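Local coordinates for phosphatase (Thermotoga maritima, PDB 1NF2), which probably hydrolyses phosphate esters as a magnesium-dependent phosphatase of the haloacid dehalogenase (HAD) superfamily, at residues Tyr2-Phe7 / Lys206-Val211; Arg33-Val38 / Ile261-Leu266; Gly226-Met231 / Ala241-Thr246. All blocks are in the same frame, centred on the assembly; numbering follows the deposited sequence.

Contact 1: Tyr2-Phe7 / Lys206-Val211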
loop_
_atom_site.group_PDB
_atom_site.type_symbol
_atom_site.label_atom_id
_atom_site.label_comp_id
_atom_site.label_asym_id
_atom_site.label_seq_id
_atom_site.Cartn_x
_atom_site.Cartn_y
_atom_site.Cartn_z
ATOM N N TYR A 2 17.299 13.524 -12.045
ATOM C CA TYR A 2 16.610 12.483 -11.296
ATOM C C TYR A 2 16.789 11.122 -11.940
ATOM O O TYR A 2 16.736 11.001 -13.164
ATOM C CB TYR A 2 15.125 12.842 -11.206
ATOM C CG TYR A 2 14.910 14.058 -10.355
ATOM C CD1 TYR A 2 14.832 13.942 -8.963
ATOM C CD2 TYR A 2 14.889 15.334 -10.914
ATOM C CE1 TYR A 2 14.745 15.063 -8.151
ATOM C CE2 TYR A 2 14.800 16.469 -10.106
ATOM C CZ TYR A 2 14.732 16.322 -8.722
ATOM O OH TYR A 2 14.682 17.423 -7.897
ATOM N N ARG A 3 17.000 10.097 -11.116
ATOM C CA ARG A 3 17.205 8.739 -11.624
ATOM C C ARG A 3 16.301 7.698 -10.967
ATOM O O ARG A 3 16.336 6.527 -11.339
ATOM C CB ARG A 3 18.662 8.315 -11.425
ATOM C CG ARG A 3 19.675 9.247 -12.059
ATOM C CD ARG A 3 21.098 8.757 -11.835
ATOM N NE ARG A 3 22.087 9.578 -12.528
ATOM C CZ ARG A 3 22.321 10.859 -12.262
ATOM N NH1 ARG A 3 21.634 11.473 -11.312
ATOM N NH2 ARG A 3 23.246 11.525 -12.943
ATOM N N VAL A 4 15.497 8.126 -9.998
ATOM C CA VAL A 4 14.599 7.218 -9.283
ATOM C C VAL A 4 13.205 7.834 -9.276
ATOM O O VAL A 4 13.021 8.969 -8.852
ATOM C CB VAL A 4 15.096 6.989 -7.835
ATOM C CG1 VAL A 4 14.149 6.040 -7.078
ATOM C CG2 VAL A 4 16.508 6.413 -7.877
ATOM N N PHE A 5 12.233 7.069 -9.750
ATOM C CA PHE A 5 10.863 7.545 -9.874
ATOM C C PHE A 5 9.870 6.688 -9.080
ATOM O O PHE A 5 9.616 5.538 -9.419
ATOM C CB PHE A 5 10.517 7.571 -11.369
ATOM C CG PHE A 5 11.483 8.394 -12.192
ATOM C CD1 PHE A 5 11.351 9.782 -12.268
ATOM C CD2 PHE A 5 12.567 7.791 -12.823
ATOM C CE1 PHE A 5 12.288 10.560 -12.955
ATOM C CE2 PHE A 5 13.512 8.557 -13.514
ATOM C CZ PHE A 5 13.374 9.946 -13.578
ATOM N N VAL A 6 9.313 7.264 -8.021
ATOM C CA VAL A 6 8.372 6.541 -7.166
ATOM C C VAL A 6 6.922 6.949 -7.441
ATOM O O VAL A 6 6.585 8.129 -7.427
ATOM C CB VAL A 6 8.714 6.782 -5.680
ATOM C CG1 VAL A 6 7.799 5.934 -4.787
ATOM C CG2 VAL A 6 10.186 6.427 -5.430
ATOM N N PHE A 7 6.065 5.964 -7.672
ATOM C CA PHE A 7 4.667 6.234 -7.989
ATOM C C PHE A 7 3.666 5.488 -7.110
ATOM O O PHE A 7 3.750 4.267 -6.962
ATOM C CB PHE A 7 4.356 5.815 -9.436
ATOM C CG PHE A 7 5.283 6.386 -10.468
ATOM C CD1 PHE A 7 5.091 7.673 -10.963
ATOM C CD2 PHE A 7 6.326 5.617 -10.981
ATOM C CE1 PHE A 7 5.925 8.190 -11.965
ATOM C CE2 PHE A 7 7.169 6.127 -11.983
ATOM C CZ PHE A 7 6.965 7.415 -12.474
ATOM N N LYS A 206 18.665 11.129 -1.767
ATOM C CA LYS A 206 17.409 11.865 -1.879
ATOM C C LYS A 206 17.279 12.784 -3.097
ATOM O O LYS A 206 16.209 12.861 -3.705
ATOM C CB LYS A 206 17.169 12.680 -0.606
ATOM C CG LYS A 206 16.793 11.839 0.593
ATOM C CD LYS A 206 16.889 12.626 1.895
ATOM C CE LYS A 206 16.124 13.939 1.831
ATOM N NZ LYS A 206 14.670 13.736 1.613
ATOM N N GLU A 207 18.367 13.471 -3.446
ATOM C CA GLU A 207 18.375 14.421 -4.561
ATOM C C GLU A 207 17.992 13.889 -5.934
ATOM O O GLU A 207 17.585 14.655 -6.798
ATOM C CB GLU A 207 19.742 15.103 -4.680
ATOM C CG GLU A 207 19.901 16.354 -3.838
ATOM C CD GLU A 207 21.066 17.224 -4.306
ATOM O OE1 GLU A 207 22.209 16.717 -4.350
ATOM O OE2 GLU A 207 20.836 18.412 -4.632
ATOM N N GLU A 208 18.131 12.589 -6.139
ATOM C CA GLU A 208 17.810 11.986 -7.424
ATOM C C GLU A 208 16.468 11.247 -7.430
ATOM O O GLU A 208 16.161 10.517 -8.373
ATOM C CB GLU A 208 18.926 11.019 -7.816
ATOM C CG GLU A 208 19.372 10.141 -6.668
ATOM C CD GLU A 208 20.325 9.042 -7.096
ATOM O OE1 GLU A 208 21.166 9.292 -7.987
ATOM O OE2 GLU A 208 20.236 7.930 -6.531
ATOM N N ILE A 209 15.664 11.458 -6.393
ATOM C CA ILE A 209 14.375 10.780 -6.271
ATOM C C ILE A 209 13.160 11.686 -6.409
ATOM O O ILE A 209 13.112 12.756 -5.814
ATOM C CB ILE A 209 14.251 10.075 -4.904
ATOM C CG1 ILE A 209 15.437 9.128 -4.693
ATOM C CG2 ILE A 209 12.947 9.297 -4.834
ATOM C CD1 ILE A 209 15.403 8.391 -3.369
ATOM N N VAL A 210 12.183 11.238 -7.194
ATOM C CA VAL A 210 10.933 11.971 -7.373
ATOM C C VAL A 210 9.800 11.046 -6.914
ATOM O O VAL A 210 9.839 9.849 -7.187
ATOM C CB VAL A 210 10.659 12.315 -8.858
ATOM C CG1 VAL A 210 9.464 13.260 -8.964
ATOM C CG2 VAL A 210 11.871 12.932 -9.478
ATOM N N VAL A 211 8.805 11.595 -6.219
ATOM C CA VAL A 211 7.663 10.796 -5.772
ATOM C C VAL A 211 6.362 11.467 -6.204
ATOM O O VAL A 211 6.221 12.688 -6.114
ATOM C CB VAL A 211 7.627 10.616 -4.217
ATOM C CG1 VAL A 211 8.841 9.842 -3.754
ATOM C CG2 VAL A 211 7.598 11.958 -3.537
HETATM O O HOH W 1 16.510 16.982 -5.930
#
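Tyr2 meets 206-211 because its CG lies anti to the carbonyl carbon and beside the backbone N (chi1 -68°), a torsion that sets CG on the side of the Glu207-Glu208 backbone. The ring lies obliquely beside this backbone, with CE1 of Tyr2 3.2 Å from the O of Glu207. Glu207 O accepts a hydrogen bond of 2.7 Å from a water also hydrogen-bonded to the phenol OH of Tyr2. An alanine in place of Tyr2 would probably leave this water without its phenol partner and open a gap where the ring lay beside Glu207 and against Leu227. Beyond the tyrosine the two strands run parallel, and their pairing starts from a shared acceptor. The O of Glu208 takes Arg3 N at 2.9 Å on an in-plane lone pair, and Val4 N at 3.0 Å close to the line of the C=O bond. The ladder then alternates: Val210 N to Val4 O, 2.9 Å, and Val6 N to Val210 O, 2.8 Å, the latter almost straight at 172°. Val4 lies side by side with Ile209, and Val6 with Val211, where CB of Val6 is 3.6 Å from CG1 of Val211. Arg3 and Glu208 bring opposite charges near without a salt bridge; the guanidinium pairs with Asp264. This is the pairing of central parallel strands in the Rossmann-like HAD sheet, strand 4-8 leading to the magnesium ligand Asp8. Val6 and Val211 rest on Leu195 of helix 191-202, Val210 touches strand 227-230, and Phe5 pairs through its backbone with strand 36-40.

Contact 2: Arg33-Val38 / Ile261-Leu266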
loop_
_atom_site.group_PDB
_atom_site.type_symbol
_atom_site.label_atom_id
_atom_site.label_comp_id
_atom_site.label_asym_id
_atom_site.label_seq_id
_atom_site.Cartn_x
_atom_site.Cartn_y
_atom_site.Cartn_z
ATOM N N ARG A 33 14.273 2.055 -18.733
ATOM C CA ARG A 33 15.498 1.724 -19.436
ATOM C C ARG A 33 16.579 2.611 -18.838
ATOM O O ARG A 33 16.508 3.839 -18.926
ATOM C CB ARG A 33 15.351 2.000 -20.932
ATOM C CG ARG A 33 16.622 1.784 -21.736
ATOM C CD ARG A 33 17.149 0.364 -21.614
ATOM N NE ARG A 33 18.335 0.164 -22.444
ATOM C CZ ARG A 33 18.992 -0.987 -22.544
ATOM N NH1 ARG A 33 18.578 -2.051 -21.866
ATOM N NH2 ARG A 33 20.062 -1.077 -23.325
ATOM N N LYS A 34 17.565 1.980 -18.211
ATOM C CA LYS A 34 18.670 2.686 -17.570
ATOM C C LYS A 34 18.326 3.276 -16.196
ATOM O O LYS A 34 19.217 3.418 -15.358
ATOM C CB LYS A 34 19.215 3.796 -18.487
ATOM C CG LYS A 34 20.153 4.778 -17.784
ATOM C CD LYS A 34 20.738 5.817 -18.734
ATOM C CE LYS A 34 22.008 5.324 -19.419
ATOM N NZ LYS A 34 21.807 4.067 -20.193
ATOM N N CYS A 35 17.056 3.614 -15.959
ATOM C CA CYS A 35 16.652 4.200 -14.673
ATOM C C CYS A 35 15.761 3.324 -13.773
ATOM O O CYS A 35 15.185 2.334 -14.215
ATOM C CB CYS A 35 15.980 5.562 -14.898
ATOM S SG CYS A 35 17.144 6.929 -15.238
ATOM N N TYR A 36 15.648 3.712 -12.506
ATOM C CA TYR A 36 14.857 2.961 -11.530
ATOM C C TYR A 36 13.430 3.444 -11.314
ATOM O O TYR A 36 13.194 4.615 -11.010
ATOM C CB TYR A 36 15.570 2.975 -10.177
ATOM C CG TYR A 36 16.885 2.241 -10.163
ATOM C CD1 TYR A 36 16.925 0.854 -10.025
ATOM C CD2 TYR A 36 18.091 2.929 -10.280
ATOM C CE1 TYR A 36 18.131 0.170 -9.998
ATOM C CE2 TYR A 36 19.308 2.251 -10.256
ATOM C CZ TYR A 36 19.316 0.873 -10.114
ATOM O OH TYR A 36 20.509 0.191 -10.082
ATOM N N VAL A 37 12.482 2.522 -11.442
ATOM C CA VAL A 37 11.079 2.832 -11.231
ATOM C C VAL A 37 10.570 2.061 -10.008
ATOM O O VAL A 37 10.833 0.864 -9.871
ATOM C CB VAL A 37 10.251 2.467 -12.479
ATOM C CG1 VAL A 37 8.770 2.669 -12.211
ATOM C CG2 VAL A 37 10.694 3.339 -13.648
ATOM N N VAL A 38 9.849 2.752 -9.122
ATOM C CA VAL A 38 9.311 2.145 -7.896
ATOM C C VAL A 38 7.801 2.359 -7.729
ATOM O O VAL A 38 7.299 3.468 -7.874
ATOM C CB VAL A 38 10.015 2.722 -6.634
ATOM C CG1 VAL A 38 9.477 2.057 -5.363
ATOM C CG2 VAL A 38 11.518 2.518 -6.739
ATOM N N ILE A 261 10.589 16.783 -16.313
ATOM C CA ILE A 261 11.633 16.667 -15.294
ATOM C C ILE A 261 13.022 16.328 -15.830
ATOM O O ILE A 261 13.156 15.501 -16.728
ATOM C CB ILE A 261 11.216 15.640 -14.200
ATOM C CG1 ILE A 261 12.454 15.095 -13.497
ATOM C CG2 ILE A 261 10.406 14.522 -14.807
ATOM C CD1 ILE A 261 12.128 14.074 -12.454
ATOM N N SER A 262 14.049 16.982 -15.279
ATOM C CA SER A 262 15.439 16.744 -15.687
ATOM C C SER A 262 15.823 15.339 -15.283
ATOM O O SER A 262 15.952 15.032 -14.092
ATOM C CB SER A 262 16.398 17.721 -15.012
ATOM O OG SER A 262 16.099 19.052 -15.372
ATOM N N THR A 263 16.040 14.493 -16.273
ATOM C CA THR A 263 16.356 13.118 -15.986
ATOM C C THR A 263 17.458 12.514 -16.826
ATOM O O THR A 263 17.657 12.887 -17.986
ATOM C CB THR A 263 15.113 12.249 -16.177
ATOM O OG1 THR A 263 15.492 10.872 -16.193
ATOM C CG2 THR A 263 14.439 12.579 -17.489
ATOM N N ASP A 264 18.177 11.575 -16.222
ATOM C CA ASP A 264 19.217 10.852 -16.924
ATOM C C ASP A 264 18.402 9.942 -17.832
ATOM O O ASP A 264 17.291 10.301 -18.218
ATOM C CB ASP A 264 20.058 10.032 -15.941
ATOM C CG ASP A 264 21.454 10.596 -15.756
ATOM O OD1 ASP A 264 21.576 11.786 -15.403
ATOM O OD2 ASP A 264 22.429 9.844 -15.961
ATOM N N CYS A 265 18.917 8.754 -18.131
ATOM C CA CYS A 265 18.222 7.822 -19.021
ATOM C C CYS A 265 17.668 8.571 -20.241
ATOM O O CYS A 265 17.728 9.800 -20.299
ATOM C CB CYS A 265 17.094 7.084 -18.279
ATOM S SG CYS A 265 16.351 7.909 -16.834
ATOM N N LEU A 266 17.151 7.843 -21.224
ATOM C CA LEU A 266 16.696 8.490 -22.447
ATOM C C LEU A 266 17.792 9.386 -23.030
ATOM O O LEU A 266 17.569 10.101 -24.014
ATOM C CB LEU A 266 15.474 9.355 -22.104
ATOM C CG LEU A 266 14.389 8.792 -21.197
ATOM C CD1 LEU A 266 13.334 9.862 -20.926
ATOM C CD2 LEU A 266 13.779 7.582 -21.846
#
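Cys35 and Cys265 are joined covalently, SG to SG at 2.0 Å, with a near-perpendicular disulfide torsion of -90°. On the Cys35 side the sulfur stands anti to the carbonyl carbon (chi1 -78°), whereas the first torsion of Cys265 is far from a staggered value; that residue is poorly ordered, so its conformation is best read with caution. Immediately round the bridge, CB of Cys265 sits 3.4 Å from the O of Arg33. The aliphatic chain of Lys34 runs beside the same cysteine, its CG 3.9 Å from CB of Cys265. No hydrogen bond crosses between the two segments, so between them the link is the disulfide plus van der Waals contacts. One step further out, the hydroxyl of Thr263 donates to the O of Asp264 at 2.8 Å, approaching from above the carbonyl plane, a bond within the segment just ahead of Cys265. Both Thr263 and Cys265 pack on Leu31 of helix 22-31. This is a long-range disulfide that ties the irregular C-terminal tail to the loop leading into strand 36-40 of the Rossmann-like HAD core, away from the magnesium site.

Contact 3: Gly226-Met231 / Ala241-Thr246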
loop_
_atom_site.group_PDB
_atom_site.type_symbol
_atom_site.label_atom_id
_atom_site.label_comp_id
_atom_site.label_asym_id
_atom_site.label_seq_id
_atom_site.Cartn_x
_atom_site.Cartn_y
_atom_site.Cartn_z
ATOM N N GLY A 226 13.704 14.120 -3.324
ATOM C CA GLY A 226 14.235 15.420 -3.704
ATOM C C GLY A 226 13.201 16.275 -4.426
ATOM O O GLY A 226 13.265 17.494 -4.369
ATOM N N LEU A 227 12.251 15.641 -5.114
ATOM C CA LEU A 227 11.200 16.377 -5.832
ATOM C C LEU A 227 9.836 15.798 -5.456
ATOM O O LEU A 227 9.657 14.583 -5.478
ATOM C CB LEU A 227 11.409 16.277 -7.349
ATOM C CG LEU A 227 10.392 17.038 -8.214
ATOM C CD1 LEU A 227 10.440 18.514 -7.873
ATOM C CD2 LEU A 227 10.698 16.823 -9.695
ATOM N N ARG A 228 8.881 16.664 -5.116
ATOM C CA ARG A 228 7.551 16.199 -4.702
ATOM C C ARG A 228 6.385 16.658 -5.592
ATOM O O ARG A 228 6.111 17.850 -5.720
ATOM C CB ARG A 228 7.299 16.628 -3.252
ATOM C CG ARG A 228 8.386 16.136 -2.295
ATOM C CD ARG A 228 8.153 16.611 -0.875
ATOM N NE ARG A 228 8.378 18.041 -0.725
ATOM C CZ ARG A 228 9.579 18.605 -0.678
ATOM N NH1 ARG A 228 10.668 17.852 -0.768
ATOM N NH2 ARG A 228 9.689 19.925 -0.548
ATOM N N VAL A 229 5.683 15.693 -6.177
ATOM C CA VAL A 229 4.567 15.984 -7.072
ATOM C C VAL A 229 3.240 15.479 -6.517
ATOM O O VAL A 229 3.083 14.289 -6.258
ATOM C CB VAL A 229 4.775 15.319 -8.465
ATOM C CG1 VAL A 229 3.694 15.804 -9.436
ATOM C CG2 VAL A 229 6.165 15.640 -9.008
ATOM N N ALA A 230 2.296 16.396 -6.338
ATOM C CA ALA A 230 0.966 16.059 -5.840
ATOM C C ALA A 230 0.010 15.993 -7.019
ATOM O O ALA A 230 0.097 16.806 -7.937
ATOM C CB ALA A 230 0.485 17.119 -4.862
ATOM N N MET A 231 -0.895 15.023 -6.999
ATOM C CA MET A 231 -1.871 14.894 -8.063
ATOM C C MET A 231 -2.873 16.021 -7.830
ATOM O O MET A 231 -3.022 16.496 -6.704
ATOM C CB MET A 231 -2.562 13.521 -7.986
ATOM C CG MET A 231 -1.620 12.340 -8.213
ATOM S SD MET A 231 -0.497 12.591 -9.643
ATOM C CE MET A 231 -0.308 11.282 -10.158
ATOM N N ALA A 241 2.415 20.337 0.622
ATOM C CA ALA A 241 3.727 19.792 0.958
ATOM C C ALA A 241 4.503 19.436 -0.300
ATOM O O ALA A 241 5.683 19.105 -0.235
ATOM C CB ALA A 241 3.572 18.549 1.828
ATOM N N SER A 242 3.835 19.497 -1.446
ATOM C CA SER A 242 4.476 19.149 -2.712
ATOM C C SER A 242 5.243 20.331 -3.283
ATOM O O SER A 242 5.179 21.441 -2.764
ATOM C CB SER A 242 3.421 18.726 -3.739
ATOM O OG SER A 242 2.732 19.876 -4.219
ATOM N N ASP A 243 5.958 20.077 -4.372
ATOM C CA ASP A 243 6.696 21.125 -5.068
ATOM C C ASP A 243 5.863 21.566 -6.264
ATOM O O ASP A 243 5.776 22.754 -6.576
ATOM C CB ASP A 243 8.034 20.596 -5.575
ATOM C CG ASP A 243 9.025 20.378 -4.460
ATOM O OD1 ASP A 243 9.338 21.367 -3.762
ATOM O OD2 ASP A 243 9.476 19.225 -4.286
ATOM N N ILE A 244 5.239 20.585 -6.910
ATOM C CA ILE A 244 4.432 20.818 -8.103
ATOM C C ILE A 244 3.133 20.029 -8.005
ATOM O O ILE A 244 3.124 18.904 -7.512
ATOM C CB ILE A 244 5.157 20.314 -9.385
ATOM C CG1 ILE A 244 6.572 20.897 -9.465
ATOM C CG2 ILE A 244 4.338 20.688 -10.618
ATOM C CD1 ILE A 244 6.616 22.402 -9.647
ATOM N N VAL A 245 2.037 20.617 -8.468
ATOM C CA VAL A 245 0.753 19.917 -8.481
ATOM C C VAL A 245 0.393 19.747 -9.960
ATOM O O VAL A 245 0.084 20.704 -10.667
ATOM C CB VAL A 245 -0.338 20.707 -7.721
ATOM C CG1 VAL A 245 -0.211 22.168 -8.015
ATOM C CG2 VAL A 245 -1.734 20.199 -8.116
ATOM N N THR A 246 0.474 18.511 -10.418
ATOM C CA THR A 246 0.212 18.180 -11.802
ATOM C C THR A 246 -1.280 18.004 -12.037
ATOM O O THR A 246 -2.107 18.467 -11.238
ATOM C CB THR A 246 0.990 16.896 -12.189
ATOM O OG1 THR A 246 0.836 16.634 -13.592
ATOM C CG2 THR A 246 0.500 15.692 -11.372
HETATM O O HOH W 2 11.863 19.657 -2.766
#
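Val229 pairs with Ile244, and Ala230 with Val245, as parallel strands of a beta-alpha-beta unit in which helix 236-241 makes the connection, at the edge of the Rossmann-like HAD sheet. Among the backbone bonds, the O of Arg228 is gripped twice, by Asp243 N at 2.6 Å and Ile244 N at 3.1 Å. Ala230 then bonds in both directions, its N to Ile244 O and its O to Thr246 N. Charged and polar groups gather where the strands begin. Asp243 OD2 accepts Arg228 N at 2.8 Å through its anti lone pair, and also lies 3.7 Å above the centre of the guanidinium. The salt bridge, Arg228 NH2 to Asp243 OD1 at 3.5 Å, is one of charges alone, because OD1 lies well out of the guanidinium plane and no N-H points at it. Arg228 NE instead donates to Ala241 O, 2.9 Å away in the guanidinium plane, fixing the group at its edge. Van der Waals contacts follow: CB of Ala230 meets CB of Ser242, and SD of Met231 lies alongside CG2 of Thr246. Met231 also touches Asp214, a magnesium ligand. Back at the polar end, one water donates to both Gly226 O and Asp243 OD2, at 3.0 and 2.9 Å.

From the N terminus, strand 4-8 is laid down first, and contact 1 closes a loop of 198 residues back onto it, a loop that contains the whole second, six-stranded sheet. Contact 2 opens inside that loop, at 33-38, and closes beyond it at the C-terminal tail, so the two cross. Contact 3 follows contact 1 in series as a short local closure, nested within the span of contact 2. In the large sheet the strands stand in the order 36-40, 4-8, 209-213, 227-230, 244-245, so contacts 1 and 3 are separated by the pairing of 209-213 with 227-230. Ile261 touches Tyr2, Val210 and Leu227, joining the tail to both contacts.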